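Local coordinates for extracellular solute-binding protein, family 7 (Colwellia psychrerythraea, PDB 4PET) that binds pyruvate together with a calcium ion and probably delivers such substrates, as a periplasmic solute-binding protein, to a TRAP transporter, at residues F178-L186 / I307-F318. Residues are numbered along the deposited sequence; the frame is centred on the assembly and turned at random.
Sequences FAGEVLAKL and IVQANDELLEEF
The F178 ring turns its edge to the face of F318 in a T-shaped stack, centroids 5.4 Å apart and planes at 76°, F178 CE1 lying over that face offset toward its rim. Also at the F178 edge, near the ring plane, is the amide oxygen of N311, with OD1 3.2 Å from F178 CE2; this oxygen is buried with no partner in the model, and its meeting with the ring C-H edge may be weakly favourable electrostatically. F178 CZ rests 3.7 Å from L314 CB, and L315 CD2 comes in obliquely. With CG anti to the backbone N (chi1 -161°), the ring reaches across as a knob among N311, L314, L315 and F318. A leucine here removes the ring edge and would probably leave the F318 face without its aromatic partner and a gap beside N311 and L315. V182 is the next knob, its CG1 3.9 Å from A310 CB. On the exposed side the K185 chain runs over A310 and L314, then bends at chi3 and chi4, with NZ 3.0 Å from E313 OE1 in a salt bridge nearly along the C-O axis. E181 instead pairs its carboxylate with K99. Knobs-into-holes packing thus joins steeply crossed helices, 8.9 Å apart at closest approach, within the DctP-type solute-binding fold: helix 177-185 packs on helix 301-321, the F178 side chain about 12 Å from the bound pyruvate.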
ATOM      1  N   PHE A 178     -18.444   0.768 -12.943  1.00 19.82           N
ATOM      2  CA  PHE A 178     -19.445   1.758 -12.648  1.00 21.33           C
ATOM      3  C   PHE A 178     -19.265   3.029 -13.491  1.00 20.36           C
ATOM      4  O   PHE A 178     -20.255   3.691 -13.828  1.00 23.61           O
ATOM      5  CB  PHE A 178     -19.444   2.096 -11.157  1.00 18.98           C
ATOM      6  CG  PHE A 178     -20.716   2.760 -10.716  1.00 24.15           C
ATOM      7  CD1 PHE A 178     -21.895   2.041 -10.638  1.00 31.00           C
ATOM      8  CD2 PHE A 178     -20.747   4.098 -10.416  1.00 20.30           C
ATOM      9  CE1 PHE A 178     -23.082   2.659 -10.246  1.00 24.62           C
ATOM     10  CE2 PHE A 178     -21.914   4.710 -10.015  1.00 28.14           C
ATOM     11  CZ  PHE A 178     -23.082   4.001  -9.948  1.00 29.89           C
ATOM     12  N   ALA A 179     -18.020   3.368 -13.835  1.00 21.31           N
ATOM     13  CA  ALA A 179     -17.794   4.541 -14.698  1.00 21.42           C
ATOM     14  C   ALA A 179     -18.507   4.362 -16.056  1.00 18.63           C
ATOM     15  O   ALA A 179     -19.003   5.322 -16.656  1.00 20.50           O
ATOM     16  CB  ALA A 179     -16.302   4.812 -14.889  1.00 18.81           C
ATOM     17  N   GLY A 180     -18.567   3.132 -16.543  1.00 18.66           N
ATOM     18  CA  GLY A 180     -19.261   2.853 -17.794  1.00 20.63           C
ATOM     19  C   GLY A 180     -20.723   3.225 -17.696  1.00 26.68           C
ATOM     20  O   GLY A 180     -21.305   3.826 -18.601  1.00 24.25           O
ATOM     21  N   GLU A 181     -21.324   2.882 -16.563  1.00 23.99           N
ATOM     22  CA  GLU A 181     -22.719   3.214 -16.308  1.00 22.40           C
ATOM     23  C   GLU A 181     -22.910   4.730 -16.208  1.00 20.86           C
ATOM     24  O   GLU A 181     -23.923   5.276 -16.648  1.00 22.47           O
ATOM     25  CB  GLU A 181     -23.209   2.547 -15.010  1.00 22.12           C
ATOM     26  CG  GLU A 181     -22.964   1.063 -14.955  1.00 32.13           C
ATOM     27  CD  GLU A 181     -23.786   0.317 -15.966  1.00 37.37           C
ATOM     28  OE1 GLU A 181     -25.032   0.370 -15.848  1.00 35.57           O
ATOM     29  OE2 GLU A 181     -23.189  -0.288 -16.888  1.00 37.67           O
ATOM     30  N   VAL A 182     -21.962   5.390 -15.554  1.00 19.94           N
ATOM     31  CA  VAL A 182     -22.006   6.833 -15.419  1.00 24.04           C
ATOM     32  C   VAL A 182     -21.958   7.534 -16.790  1.00 22.40           C
ATOM     33  O   VAL A 182     -22.808   8.386 -17.091  1.00 23.86           O
ATOM     34  CB  VAL A 182     -20.875   7.332 -14.494  1.00 19.66           C
ATOM     35  CG1 VAL A 182     -20.882   8.857 -14.436  1.00 24.02           C
ATOM     36  CG2 VAL A 182     -21.058   6.770 -13.081  1.00 22.93           C
ATOM     37  N   LEU A 183     -20.986   7.180 -17.629  1.00 24.80           N
ATOM     38  CA  LEU A 183     -20.874   7.823 -18.939  1.00 27.12           C
ATOM     39  C   LEU A 183     -22.086   7.506 -19.824  1.00 23.30           C
ATOM     40  O   LEU A 183     -22.507   8.347 -20.614  1.00 26.95           O
ATOM     41  CB  LEU A 183     -19.560   7.459 -19.630  1.00 23.31           C
ATOM     42  CG  LEU A 183     -18.288   7.949 -18.900  1.00 27.09           C
ATOM     43  CD1 LEU A 183     -17.026   7.669 -19.711  1.00 26.08           C
ATOM     44  CD2 LEU A 183     -18.372   9.451 -18.577  1.00 26.16           C
ATOM     45  N   ALA A 184     -22.650   6.305 -19.685  1.00 25.34           N
ATOM     46  CA  ALA A 184     -23.876   5.948 -20.419  1.00 25.73           C
ATOM     47  C   ALA A 184     -25.019   6.892 -20.034  1.00 29.34           C
ATOM     48  O   ALA A 184     -25.833   7.296 -20.877  1.00 25.36           O
ATOM     49  CB  ALA A 184     -24.271   4.521 -20.141  1.00 23.16           C
ATOM     50  N   LYS A 185     -25.061   7.280 -18.762  1.00 26.99           N
ATOM     51  CA  LYS A 185     -26.134   8.158 -18.300  1.00 27.39           C
ATOM     52  C   LYS A 185     -26.002   9.497 -18.998  1.00 27.70           C
ATOM     53  O   LYS A 185     -26.994  10.198 -19.222  1.00 31.85           O
ATOM     54  CB  LYS A 185     -26.093   8.330 -16.763  1.00 28.81           C
ATOM     55  CG  LYS A 185     -27.184   9.254 -16.206  1.00 36.33           C
ATOM     56  CD  LYS A 185     -26.998   9.481 -14.689  1.00 43.31           C
ATOM     57  CE  LYS A 185     -28.077   8.842 -13.861  1.00 43.07           C
ATOM     58  NZ  LYS A 185     -29.400   9.438 -14.169  1.00 49.89           N
ATOM     59  N   LEU A 186     -24.769   9.834 -19.383  1.00 22.99           N
ATOM     60  CA  LEU A 186     -24.499  11.067 -20.112  1.00 27.05           C
ATOM     61  C   LEU A 186     -24.488  10.877 -21.645  1.00 29.24           C
ATOM     62  O   LEU A 186     -24.103  11.765 -22.377  1.00 30.09           O
ATOM     63  CB  LEU A 186     -23.166  11.674 -19.645  1.00 30.55           C
ATOM     64  CG  LEU A 186     -23.175  12.158 -18.192  1.00 28.12           C
ATOM     65  CD1 LEU A 186     -21.777  12.556 -17.750  1.00 23.50           C
ATOM     66  CD2 LEU A 186     -24.141  13.315 -18.035  1.00 30.00           C
ATOM     67  N   ILE A 307     -20.267  14.747 -14.712  1.00 24.04           N
ATOM     68  CA  ILE A 307     -19.920  13.382 -14.388  1.00 23.33           C
ATOM     69  C   ILE A 307     -20.073  13.092 -12.882  1.00 25.22           C
ATOM     70  O   ILE A 307     -20.536  12.005 -12.508  1.00 25.83           O
ATOM     71  CB  ILE A 307     -18.476  13.049 -14.844  1.00 23.58           C
ATOM     72  CG1 ILE A 307     -18.365  13.084 -16.372  1.00 23.11           C
ATOM     73  CG2 ILE A 307     -18.067  11.675 -14.382  1.00 22.21           C
ATOM     74  CD1 ILE A 307     -16.932  12.883 -16.847  1.00 29.56           C
ATOM     75  N   VAL A 308     -19.682  14.043 -12.032  1.00 30.50           N
ATOM     76  CA  VAL A 308     -19.815  13.885 -10.577  1.00 34.51           C
ATOM     77  C   VAL A 308     -21.298  13.728 -10.220  1.00 30.53           C
ATOM     78  O   VAL A 308     -21.686  12.864  -9.414  1.00 25.98           O
ATOM     79  CB  VAL A 308     -19.251  15.106  -9.814  1.00 29.99           C
ATOM     80  CG1 VAL A 308     -19.702  15.094  -8.365  1.00 31.20           C
ATOM     81  CG2 VAL A 308     -17.729  15.164  -9.900  1.00 28.07           C
ATOM     82  N   GLN A 309     -22.116  14.555 -10.862  1.00 30.21           N
ATOM     83  CA  GLN A 309     -23.552  14.563 -10.625  1.00 26.65           C
ATOM     84  C   GLN A 309     -24.183  13.247 -11.072  1.00 29.97           C
ATOM     85  O   GLN A 309     -25.040  12.710 -10.387  1.00 28.75           O
ATOM     86  CB  GLN A 309     -24.186  15.749 -11.362  1.00 26.19           C
ATOM     87  CG  GLN A 309     -25.701  15.823 -11.246  1.00 36.79           C
ATOM     88  CD  GLN A 309     -26.303  17.064 -11.870  1.00 50.32           C
ATOM     89  OE1 GLN A 309     -26.530  18.060 -11.190  1.00 54.42           O
ATOM     90  NE2 GLN A 309     -26.576  17.009 -13.169  1.00 57.62           N
ATOM     91  N   ALA A 310     -23.778  12.753 -12.240  1.00 25.67           N
ATOM     92  CA  ALA A 310     -24.373  11.540 -12.815  1.00 29.89           C
ATOM     93  C   ALA A 310     -23.972  10.383 -11.928  1.00 27.88           C
ATOM     94  O   ALA A 310     -24.772   9.533 -11.605  1.00 23.42           O
ATOM     95  CB  ALA A 310     -23.875  11.308 -14.230  1.00 23.99           C
ATOM     96  N   ASN A 311     -22.715  10.373 -11.507  1.00 24.91           N
ATOM     97  CA  ASN A 311     -22.286   9.384 -10.540  1.00 22.65           C
ATOM     98  C   ASN A 311     -23.148   9.399  -9.249  1.00 26.20           C
ATOM     99  O   ASN A 311     -23.648   8.365  -8.852  1.00 30.57           O
ATOM    100  CB  ASN A 311     -20.803   9.591 -10.236  1.00 22.40           C
ATOM    101  CG  ASN A 311     -20.222   8.505  -9.355  1.00 23.35           C
ATOM    102  OD1 ASN A 311     -20.056   7.350  -9.773  1.00 26.26           O
ATOM    103  ND2 ASN A 311     -19.864   8.882  -8.128  1.00 31.30           N
ATOM    104  N   ASP A 312     -23.306  10.553  -8.607  1.00 31.36           N
ATOM    105  CA  ASP A 312     -24.163  10.694  -7.413  1.00 37.07           C
ATOM    106  C   ASP A 312     -25.604  10.218  -7.701  1.00 35.57           C
ATOM    107  O   ASP A 312     -26.225   9.526  -6.900  1.00 23.68           O
ATOM    108  CB  ASP A 312     -24.257  12.174  -6.944  1.00 31.14           C
ATOM    109  CG  ASP A 312     -22.976  12.712  -6.262  1.00 36.43           C
ATOM    110  OD1 ASP A 312     -22.068  11.939  -5.883  1.00 40.46           O
ATOM    111  OD2 ASP A 312     -22.900  13.954  -6.090  1.00 35.45           O
ATOM    112  N   GLU A 313     -26.148  10.627  -8.837  1.00 34.75           N
ATOM    113  CA  GLU A 313     -27.510  10.266  -9.188  1.00 34.77           C
ATOM    114  C   GLU A 313     -27.639   8.751  -9.298  1.00 34.45           C
ATOM    115  O   GLU A 313     -28.625   8.157  -8.834  1.00 31.86           O
ATOM    116  CB  GLU A 313     -27.897  10.883 -10.513  1.00 40.11           C
ATOM    117  CG  GLU A 313     -28.242  12.356 -10.494  1.00 50.67           C
ATOM    118  CD  GLU A 313     -28.543  12.864 -11.903  1.00 54.52           C
ATOM    119  OE1 GLU A 313     -28.815  12.005 -12.775  1.00 59.37           O
ATOM    120  OE2 GLU A 313     -28.498  14.097 -12.141  1.00 51.56           O
ATOM    121  N   LEU A 314     -26.644   8.124  -9.916  1.00 29.66           N
ATOM    122  CA  LEU A 314     -26.699   6.683 -10.176  1.00 30.04           C
ATOM    123  C   LEU A 314     -26.433   5.861  -8.924  1.00 28.78           C
ATOM    124  O   LEU A 314     -26.986   4.770  -8.780  1.00 28.96           O
ATOM    125  CB  LEU A 314     -25.686   6.280 -11.238  1.00 36.22           C
ATOM    126  CG  LEU A 314     -26.202   6.095 -12.657  1.00 44.74           C
ATOM    127  CD1 LEU A 314     -25.102   5.485 -13.526  1.00 36.85           C
ATOM    128  CD2 LEU A 314     -27.465   5.221 -12.690  1.00 45.03           C
ATOM    129  N   LEU A 315     -25.581   6.370  -8.034  1.00 23.84           N
ATOM    130  CA  LEU A 315     -25.322   5.672  -6.784  1.00 25.69           C
ATOM    131  C   LEU A 315     -26.620   5.607  -5.970  1.00 30.21           C
ATOM    132  O   LEU A 315     -26.952   4.594  -5.374  1.00 27.93           O
ATOM    133  CB  LEU A 315     -24.224   6.378  -5.984  1.00 24.30           C
ATOM    134  CG  LEU A 315     -22.807   6.227  -6.545  1.00 32.88           C
ATOM    135  CD1 LEU A 315     -21.843   7.219  -5.913  1.00 36.31           C
ATOM    136  CD2 LEU A 315     -22.304   4.792  -6.352  1.00 28.80           C
ATOM    137  N   GLU A 316     -27.336   6.712  -5.952  1.00 27.32           N
ATOM    138  CA  GLU A 316     -28.575   6.823  -5.230  1.00 35.86           C
ATOM    139  C   GLU A 316     -29.634   5.849  -5.802  1.00 41.26           C
ATOM    140  O   GLU A 316     -30.405   5.234  -5.049  1.00 36.06           O
ATOM    141  CB  GLU A 316     -29.012   8.278  -5.339  1.00 37.32           C
ATOM    142  CG  GLU A 316     -30.397   8.602  -4.885  1.00 48.52           C
ATOM    143  CD  GLU A 316     -30.609  10.106  -4.830  1.00 57.18           C
ATOM    144  OE1 GLU A 316     -29.616  10.847  -4.600  1.00 55.99           O
ATOM    145  OE2 GLU A 316     -31.764  10.535  -5.037  1.00 64.20           O
ATOM    146  N   GLU A 317     -29.637   5.707  -7.129  1.00 26.08           N
ATOM    147  CA  GLU A 317     -30.559   4.837  -7.841  1.00 29.82           C
ATOM    148  C   GLU A 317     -30.229   3.362  -7.604  1.00 27.94           C
ATOM    149  O   GLU A 317     -31.124   2.554  -7.342  1.00 29.47           O
ATOM    150  CB  GLU A 317     -30.471   5.188  -9.331  1.00 36.06           C
ATOM    151  CG  GLU A 317     -31.273   4.339 -10.286  1.00 52.49           C
ATOM    152  CD  GLU A 317     -31.149   4.850 -11.736  1.00 58.00           C
ATOM    153  OE1 GLU A 317     -30.911   6.071 -11.932  1.00 50.37           O
ATOM    154  OE2 GLU A 317     -31.281   4.025 -12.669  1.00 63.34           O
ATOM    155  N   PHE A 318     -28.943   3.013  -7.681  1.00 24.39           N
ATOM    156  CA  PHE A 318     -28.520   1.631  -7.430  1.00 30.30           C
ATOM    157  C   PHE A 318     -28.811   1.241  -5.978  1.00 33.15           C
ATOM    158  O   PHE A 318     -29.342   0.164  -5.719  1.00 35.68           O
ATOM    159  CB  PHE A 318     -27.029   1.397  -7.773  1.00 30.70           C
ATOM    160  CG  PHE A 318     -26.791   1.004  -9.225  1.00 33.11           C
ATOM    161  CD1 PHE A 318     -26.869   1.947 -10.244  1.00 32.97           C
ATOM    162  CD2 PHE A 318     -26.504  -0.304  -9.570  1.00 33.01           C
ATOM    163  CE1 PHE A 318     -26.674   1.582 -11.576  1.00 34.40           C
ATOM    164  CE2 PHE A 318     -26.306  -0.673 -10.921  1.00 30.62           C
ATOM    165  CZ  PHE A 318     -26.401   0.269 -11.905  1.00 29.01           C
TER